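Glycerol dehydratase (Clostridium butyricum, PDB 1R9D) probably converts glycerol to 3-hydroxypropionaldehyde without coenzyme B12, acting as a lyase of the glycyl radical enzyme family. Local coordinates at residues Q69-G74 / I311-I316; L266-H271 / N319-V324; G662-D667 / P671-D676. One frame throughout, in Å; residues are numbered along the deposited sequence.

Interaction 1: residues Q69-G74 / I311-I316; sequences QELIVG and IDCIWI
Ile72 turns CG1 anti to its carbonyl carbon, beside its own backbone N (chi1 -65°), and this brings CG1 to 3.9 Å from Cys313 CB. The cysteine's own torsion (chi1 -75°) decides a different touch: it turns SG toward Leu71. That sulfur sits against two carbons of the leucine, 4.0 Å from Leu71 CB and 4.0 Å from Leu71 CD1, and so rests alongside the chain from its root to one methyl branch. Here a loop that follows helix 47-61 lies across helix 304-317, in the helix-rich part of a fold related to pyruvate formate lyase. Cysteine suits this point of the helix, being small enough for the loop backbone to come close: the CA atoms of Ile72 and Cys313 are 6.4 Å apart. One residue on, Ile314 adds a lighter touch, its CG1 4.4 Å from Ile72 CG1. Both isoleucines also pack on Cys264 of helix 260-277, which makes Ile72 a wedge between two helices. No hydrogen bond crosses between the two segments, and the polar groups beside this apolar seam are served from elsewhere. Glu70 forms a salt bridge with Lys317, at the end of the same helix, and the carbonyl oxygen of Leu71 is bonded to the hydroxyl of Tyr261.

Interaction 2: residues L266-H271 / N319-V324; sequences LFWFIH and NDINKV
Ile321 and Trp268 supply most of the surface buried here, with His271 a smaller third. The isoleucine reaches out from the loop after helix 304-317 and the two aromatic residues from helix 260-277, and the contact ties that loop to that helix within the pyruvate formate lyase-like part of the chain. The nearest CA atoms stay more than 10 Å apart, and the gap is spanned from both sides, by the long indole of Trp268 and by the CG1-CD1 arm of Ile321, extended away from CA (chi2 180°). The methyl arrives at the far corner of the indole, at a slant to the ring, Ile321 CD1 lying 3.7 Å from Trp268 CH2, and the carbon behind it follows, with Ile321 CG1 4.0 Å from the same CH2. His271 receives the same methyl differently: CD2 of its imidazole is 4.1 Å from Ile321 CD1, which sits at the ring edge and near the ring plane. Tryptophan suits its place because it is long enough to reach the loop while its pyrrole N-H is bonded to the carbonyl oxygen of Gly74. Histidine brings a carbon edge to the methyl while both ring nitrogens are engaged elsewhere, ND1 with the hydroxyl of Tyr169 and NE2 with the side-chain oxygen of Gln340. The bound glycerol is about 13 Å from the His271 side chain, so the contact is not itself at the ligand. The touch carries no directional bond, and the orientation of the rings is probably set by their hydrogen bonds to Gly74, Tyr169 and Gln340.

Interaction 3: residues G662-D667 / P671-D676; sequences GQPLAD and PSRGCD
Pro664 and Arg673 face each other across two nearby irregular stretches of the long loop between helices 644-650 and 680-687, in the glycine radical family region of the chain. The chain doubles back within a few residues, bringing the CA atoms of Ala666 and Ser672 to 5.0 Å without forming a strand pair.

Direct contacts between the two segments are van der Waals touches. Arg673 NH2 approaches the CG corner of the proline ring obliquely, 3.8 Å from Pro664 CG. Arg673 CG stands between the backbone N and the carbonyl carbon (chi1 62°), which sends the side chain toward the other segment; the bend at chi3 (67°) only turns the guanidinium at its end. Proline suits the spot as a rigid apolar neighbour. Deeper in, Ala666 CB is 3.8 Å from Ser672 OG; a side chain of one carbon lets the two backbones come this close, and both residues also pack on Ala554 of helix 553-569.

The charged interaction lies outside the pair of segments. Arg673 NH2 forms a salt bridge with Asp778 of helix 773-781, and Pro664 touches the same aspartate, so the guanidinium is held at a junction with the C-terminal helix.

Water supplies the polar links across the loop. On the exposed side one water donates to Gln663 OE1 and accepts from Arg673 NH1, bridging groups too far apart for a direct bond. At the other end Asp667, whose OD1 is bonded to Asn702, uses its second oxygen: a single water donates both its hydrogens, one to Asp667 OD2 at 2.6 Å and one to Pro671 O at 2.7 Å.

Interactions 1 and 2 are buried neighbours, their centres 11 Å apart, and share two helices: helix 304-317 carries one side of interaction 1 and leads into the loop of interaction 2, while helix 260-277 carries interaction 2 and also receives Ile72 of interaction 1. Trp268 belongs to interaction 2 yet reaches the loop of interaction 1, and Ile72 CG2 packs 3.8 Å from Trp268 CB. Both join their segments by apolar contacts alone. Interaction 3 lies on the opposite side of the chain's centre, with about 23 Å between its nearest atoms and those of interaction 1. At the surface, it closes a local loop between residues near in sequence, and there water bridges accompany the van der Waals touches.

Interaction 1: residues Q69-G74 / I311-I316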
# COMPACT_ATOMS: atom_id res chain seq x y z
N GLN A 69 20.69 39.76 15.15
CA GLN A 69 22.12 39.50 14.98
C GLN A 69 22.52 38.19 14.29
O GLN A 69 23.70 37.86 14.25
CB GLN A 69 22.83 39.60 16.33
CG GLN A 69 22.70 40.96 17.01
CD GLN A 69 23.09 42.12 16.10
OE1 GLN A 69 24.15 42.10 15.47
NE2 GLN A 69 22.22 43.12 16.02
N GLU A 70 21.56 37.46 13.75
CA GLU A 70 21.88 36.20 13.07
C GLU A 70 22.59 36.41 11.73
O GLU A 70 22.28 37.35 10.99
CB GLU A 70 20.61 35.38 12.82
CG GLU A 70 20.16 34.52 14.00
CD GLU A 70 18.98 33.61 13.65
OE1 GLU A 70 18.80 32.59 14.35
OE2 GLU A 70 18.24 33.92 12.69
N LEU A 71 23.55 35.53 11.43
CA LEU A 71 24.27 35.57 10.16
C LEU A 71 23.73 34.42 9.32
O LEU A 71 23.66 34.50 8.09
CB LEU A 71 25.78 35.40 10.37
CG LEU A 71 26.58 36.57 10.95
CD1 LEU A 71 28.02 36.15 11.15
CD2 LEU A 71 26.50 37.77 10.01
N ILE A 72 23.35 33.34 9.99
CA ILE A 72 22.78 32.16 9.34
C ILE A 72 21.31 32.14 9.75
O ILE A 72 20.99 32.07 10.93
CB ILE A 72 23.48 30.86 9.84
CG1 ILE A 72 24.95 30.86 9.41
CG2 ILE A 72 22.74 29.63 9.31
CD1 ILE A 72 25.17 30.77 7.91
N VAL A 73 20.42 32.18 8.77
CA VAL A 73 18.99 32.21 9.07
C VAL A 73 18.21 30.93 8.77
O VAL A 73 18.64 30.10 7.97
CB VAL A 73 18.30 33.39 8.32
CG1 VAL A 73 18.88 34.71 8.81
CG2 VAL A 73 18.50 33.25 6.82
N GLY A 74 17.06 30.80 9.42
CA GLY A 74 16.21 29.64 9.26
C GLY A 74 15.80 29.15 10.63
O GLY A 74 16.60 28.50 11.32
N ILE A 311 30.80 29.28 11.52
CA ILE A 311 30.69 27.93 12.07
C ILE A 311 30.04 28.04 13.45
O ILE A 311 29.18 27.24 13.80
CB ILE A 311 32.08 27.25 12.15
CG1 ILE A 311 32.60 26.99 10.73
CG2 ILE A 311 32.00 25.94 12.93
CD1 ILE A 311 33.96 26.30 10.66
N ASP A 312 30.44 29.05 14.22
CA ASP A 312 29.85 29.25 15.54
C ASP A 312 28.35 29.47 15.42
O ASP A 312 27.57 28.99 16.25
CB ASP A 312 30.49 30.45 16.26
CG ASP A 312 31.96 30.22 16.60
OD1 ASP A 312 32.40 29.05 16.62
OD2 ASP A 312 32.66 31.23 16.86
N CYS A 313 27.93 30.21 14.40
CA CYS A 313 26.51 30.47 14.20
C CYS A 313 25.76 29.17 13.90
O CYS A 313 24.64 28.98 14.36
CB CYS A 313 26.29 31.47 13.06
SG CYS A 313 26.70 33.17 13.52
N ILE A 314 26.39 28.29 13.12
CA ILE A 314 25.77 27.01 12.79
C ILE A 314 25.62 26.20 14.08
O ILE A 314 24.60 25.56 14.31
CB ILE A 314 26.62 26.22 11.77
CG1 ILE A 314 26.48 26.85 10.38
CG2 ILE A 314 26.16 24.77 11.73
CD1 ILE A 314 27.36 26.22 9.32
N TRP A 315 26.65 26.24 14.92
CA TRP A 315 26.60 25.53 16.19
C TRP A 315 25.38 26.01 16.97
O TRP A 315 24.61 25.20 17.49
CB TRP A 315 27.87 25.79 17.01
CG TRP A 315 28.85 24.63 17.07
CD1 TRP A 315 29.38 24.08 18.21
CD2 TRP A 315 29.42 23.92 15.97
NE1 TRP A 315 30.25 23.07 17.88
CE2 TRP A 315 30.30 22.95 16.51
CE3 TRP A 315 29.28 24.00 14.58
CZ2 TRP A 315 31.03 22.06 15.71
CZ3 TRP A 315 30.02 23.12 13.78
CH2 TRP A 315 30.88 22.17 14.35
N ILE A 316 25.19 27.32 17.04
CA ILE A 316 24.05 27.86 17.76
C ILE A 316 22.71 27.43 17.15
O ILE A 316 21.78 27.08 17.87
CB ILE A 316 24.13 29.40 17.85
CG1 ILE A 316 25.35 29.80 18.69
CG2 ILE A 316 22.85 29.96 18.47
CD1 ILE A 316 25.59 31.29 18.80

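Interaction 2: residues L266-H271 / N319-V324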
# COMPACT_ATOMS: atom_id res chain seq x y z
N LEU A 266 23.38 27.18 2.98
CA LEU A 266 22.67 26.12 2.28
C LEU A 266 22.66 24.85 3.15
O LEU A 266 21.67 24.12 3.18
CB LEU A 266 23.33 25.84 0.92
CG LEU A 266 22.69 24.75 0.05
CD1 LEU A 266 21.19 24.95 -0.04
CD2 LEU A 266 23.32 24.78 -1.33
N PHE A 267 23.76 24.61 3.85
CA PHE A 267 23.84 23.45 4.73
C PHE A 267 22.70 23.53 5.74
O PHE A 267 21.96 22.56 5.92
CB PHE A 267 25.17 23.44 5.51
CG PHE A 267 25.14 22.55 6.71
CD1 PHE A 267 25.28 21.17 6.58
CD2 PHE A 267 24.92 23.08 7.98
CE1 PHE A 267 25.19 20.34 7.69
CE2 PHE A 267 24.83 22.26 9.10
CZ PHE A 267 24.97 20.88 8.95
N TRP A 268 22.55 24.68 6.39
CA TRP A 268 21.49 24.82 7.38
C TRP A 268 20.09 24.66 6.81
O TRP A 268 19.23 24.08 7.46
CB TRP A 268 21.60 26.16 8.12
CG TRP A 268 20.55 26.29 9.17
CD1 TRP A 268 19.47 27.13 9.16
CD2 TRP A 268 20.39 25.46 10.33
NE1 TRP A 268 18.65 26.87 10.24
CE2 TRP A 268 19.20 25.85 10.97
CE3 TRP A 268 21.15 24.42 10.89
CZ2 TRP A 268 18.74 25.23 12.14
CZ3 TRP A 268 20.70 23.80 12.06
CH2 TRP A 268 19.50 24.21 12.67
N PHE A 269 19.84 25.16 5.60
CA PHE A 269 18.51 25.01 5.01
C PHE A 269 18.22 23.53 4.76
O PHE A 269 17.11 23.07 4.98
CB PHE A 269 18.38 25.81 3.71
CG PHE A 269 18.04 27.26 3.92
CD1 PHE A 269 16.96 27.63 4.72
CD2 PHE A 269 18.79 28.26 3.31
CE1 PHE A 269 16.63 28.97 4.91
CE2 PHE A 269 18.47 29.60 3.49
CZ PHE A 269 17.39 29.96 4.29
N ILE A 270 19.21 22.80 4.28
CA ILE A 270 19.02 21.37 4.04
C ILE A 270 18.64 20.71 5.37
O ILE A 270 17.63 20.01 5.48
CB ILE A 270 20.31 20.69 3.52
CG1 ILE A 270 20.66 21.22 2.13
CG2 ILE A 270 20.13 19.18 3.48
CD1 ILE A 270 22.04 20.83 1.67
N HIS A 271 19.47 20.95 6.38
CA HIS A 271 19.26 20.38 7.71
C HIS A 271 17.92 20.79 8.30
O HIS A 271 17.17 19.97 8.82
CB HIS A 271 20.40 20.81 8.65
CG HIS A 271 20.45 20.03 9.92
ND1 HIS A 271 21.04 18.78 10.01
CD2 HIS A 271 19.98 20.31 11.16
CE1 HIS A 271 20.92 18.33 11.25
NE2 HIS A 271 20.28 19.24 11.97
N ASN A 319 21.24 24.22 18.10
CA ASN A 319 20.68 24.20 19.45
C ASN A 319 19.28 24.81 19.46
O ASN A 319 18.59 24.82 20.48
CB ASN A 319 21.58 24.97 20.41
CG ASN A 319 22.81 24.18 20.83
OD1 ASN A 319 22.74 23.35 21.74
ND2 ASN A 319 23.93 24.42 20.17
N ASP A 320 18.86 25.32 18.30
CA ASP A 320 17.55 25.96 18.20
C ASP A 320 16.42 24.95 18.03
O ASP A 320 15.28 25.22 18.41
CB ASP A 320 17.55 26.93 17.01
CG ASP A 320 16.44 27.95 17.11
OD1 ASP A 320 16.06 28.53 16.06
OD2 ASP A 320 15.95 28.19 18.23
N ILE A 321 16.74 23.79 17.47
CA ILE A 321 15.75 22.75 17.24
C ILE A 321 15.43 21.97 18.51
O ILE A 321 16.32 21.65 19.30
CB ILE A 321 16.25 21.76 16.16
CG1 ILE A 321 16.57 22.54 14.87
CG2 ILE A 321 15.21 20.68 15.90
CD1 ILE A 321 17.07 21.69 13.72
N ASN A 322 14.15 21.69 18.73
CA ASN A 322 13.72 20.93 19.90
C ASN A 322 12.59 20.00 19.48
O ASN A 322 12.03 20.14 18.39
CB ASN A 322 13.25 21.85 21.03
CG ASN A 322 13.44 21.23 22.41
OD1 ASN A 322 13.53 20.00 22.54
ND2 ASN A 322 13.49 22.07 23.43
N LYS A 323 12.23 19.07 20.36
CA LYS A 323 11.20 18.08 20.07
C LYS A 323 10.48 17.61 21.33
O LYS A 323 11.08 16.98 22.19
CB LYS A 323 11.86 16.87 19.38
CG LYS A 323 11.00 15.62 19.22
CD LYS A 323 11.82 14.50 18.59
CE LYS A 323 11.01 13.23 18.39
NZ LYS A 323 11.85 12.18 17.73
N VAL A 324 9.19 17.91 21.43
CA VAL A 324 8.41 17.48 22.59
C VAL A 324 8.04 16.00 22.45
O VAL A 324 7.71 15.53 21.35
CB VAL A 324 7.13 18.34 22.75
CG1 VAL A 324 6.19 18.13 21.57
CG2 VAL A 324 6.44 18.00 24.06

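Interaction 3: residues G662-D667 / P671-D676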
# COMPACT_ATOMS: atom_id res chain seq x y z
N GLY A 662 14.40 -1.34 41.82
CA GLY A 662 14.15 0.05 41.47
C GLY A 662 15.35 0.93 41.22
O GLY A 662 15.20 2.08 40.80
N GLN A 663 16.55 0.42 41.48
CA GLN A 663 17.77 1.20 41.28
C GLN A 663 18.18 1.24 39.80
O GLN A 663 17.86 0.33 39.04
CB GLN A 663 18.91 0.63 42.12
CG GLN A 663 18.69 0.80 43.62
CD GLN A 663 18.67 2.26 44.01
OE1 GLN A 663 19.68 2.95 43.91
NE2 GLN A 663 17.51 2.74 44.46
N PRO A 664 18.89 2.30 39.39
CA PRO A 664 19.32 2.42 37.99
C PRO A 664 20.19 1.26 37.53
O PRO A 664 20.87 0.62 38.34
CB PRO A 664 20.12 3.72 37.99
CG PRO A 664 19.48 4.52 39.09
CD PRO A 664 19.29 3.48 40.17
N LEU A 665 20.16 0.98 36.23
CA LEU A 665 21.00 -0.06 35.66
C LEU A 665 22.24 0.70 35.22
O LEU A 665 22.27 1.93 35.25
CB LEU A 665 20.32 -0.70 34.44
CG LEU A 665 19.01 -1.44 34.66
CD1 LEU A 665 18.53 -2.02 33.33
CD2 LEU A 665 19.20 -2.54 35.68
N ALA A 666 23.28 -0.03 34.81
CA ALA A 666 24.51 0.60 34.34
C ALA A 666 24.28 1.20 32.96
O ALA A 666 23.40 0.75 32.21
CB ALA A 666 25.63 -0.43 34.28
N ASP A 667 25.07 2.22 32.61
CA ASP A 667 24.96 2.90 31.33
C ASP A 667 25.89 2.32 30.26
O ASP A 667 27.10 2.21 30.47
CB ASP A 667 25.26 4.39 31.52
CG ASP A 667 26.56 4.64 32.28
OD1 ASP A 667 27.52 5.14 31.67
OD2 ASP A 667 26.62 4.31 33.49
N PRO A 671 31.21 0.04 33.58
CA PRO A 671 31.06 -0.73 34.81
C PRO A 671 29.99 -0.08 35.69
O PRO A 671 29.73 1.12 35.56
CB PRO A 671 32.45 -0.64 35.45
CG PRO A 671 33.36 -0.56 34.26
CD PRO A 671 32.62 0.42 33.35
N SER A 672 29.37 -0.86 36.58
CA SER A 672 28.34 -0.32 37.48
C SER A 672 28.99 0.66 38.46
O SER A 672 30.17 0.55 38.76
CB SER A 672 27.66 -1.44 38.27
OG SER A 672 26.88 -2.27 37.42
N ARG A 673 28.21 1.60 38.96
CA ARG A 673 28.72 2.61 39.89
C ARG A 673 29.47 2.02 41.07
O ARG A 673 29.00 1.08 41.71
CB ARG A 673 27.57 3.48 40.41
CG ARG A 673 26.52 2.72 41.19
CD ARG A 673 25.52 3.66 41.84
NE ARG A 673 24.69 4.35 40.85
CZ ARG A 673 23.63 5.09 41.17
NH1 ARG A 673 23.27 5.23 42.44
NH2 ARG A 673 22.91 5.67 40.21
N GLY A 674 30.64 2.59 41.35
CA GLY A 674 31.47 2.16 42.46
C GLY A 674 32.07 0.77 42.37
O GLY A 674 32.76 0.33 43.30
N CYS A 675 31.82 0.06 41.27
CA CYS A 675 32.35 -1.29 41.11
C CYS A 675 33.76 -1.34 40.55
O CYS A 675 34.50 -2.28 40.82
CB CYS A 675 31.42 -2.11 40.22
SG CYS A 675 29.89 -2.57 41.06
N ASP A 676 34.13 -0.32 39.78
CA ASP A 676 35.47 -0.25 39.21
C ASP A 676 36.39 0.49 40.18
O ASP A 676 36.49 1.71 40.16
CB ASP A 676 35.43 0.42 37.82
CG ASP A 676 34.54 1.67 37.77
OD1 ASP A 676 33.58 1.77 38.57
OD2 ASP A 676 34.79 2.53 36.90
O HOH W 1 20.30 5.44 43.51
O HOH W 2 27.69 2.94 35.49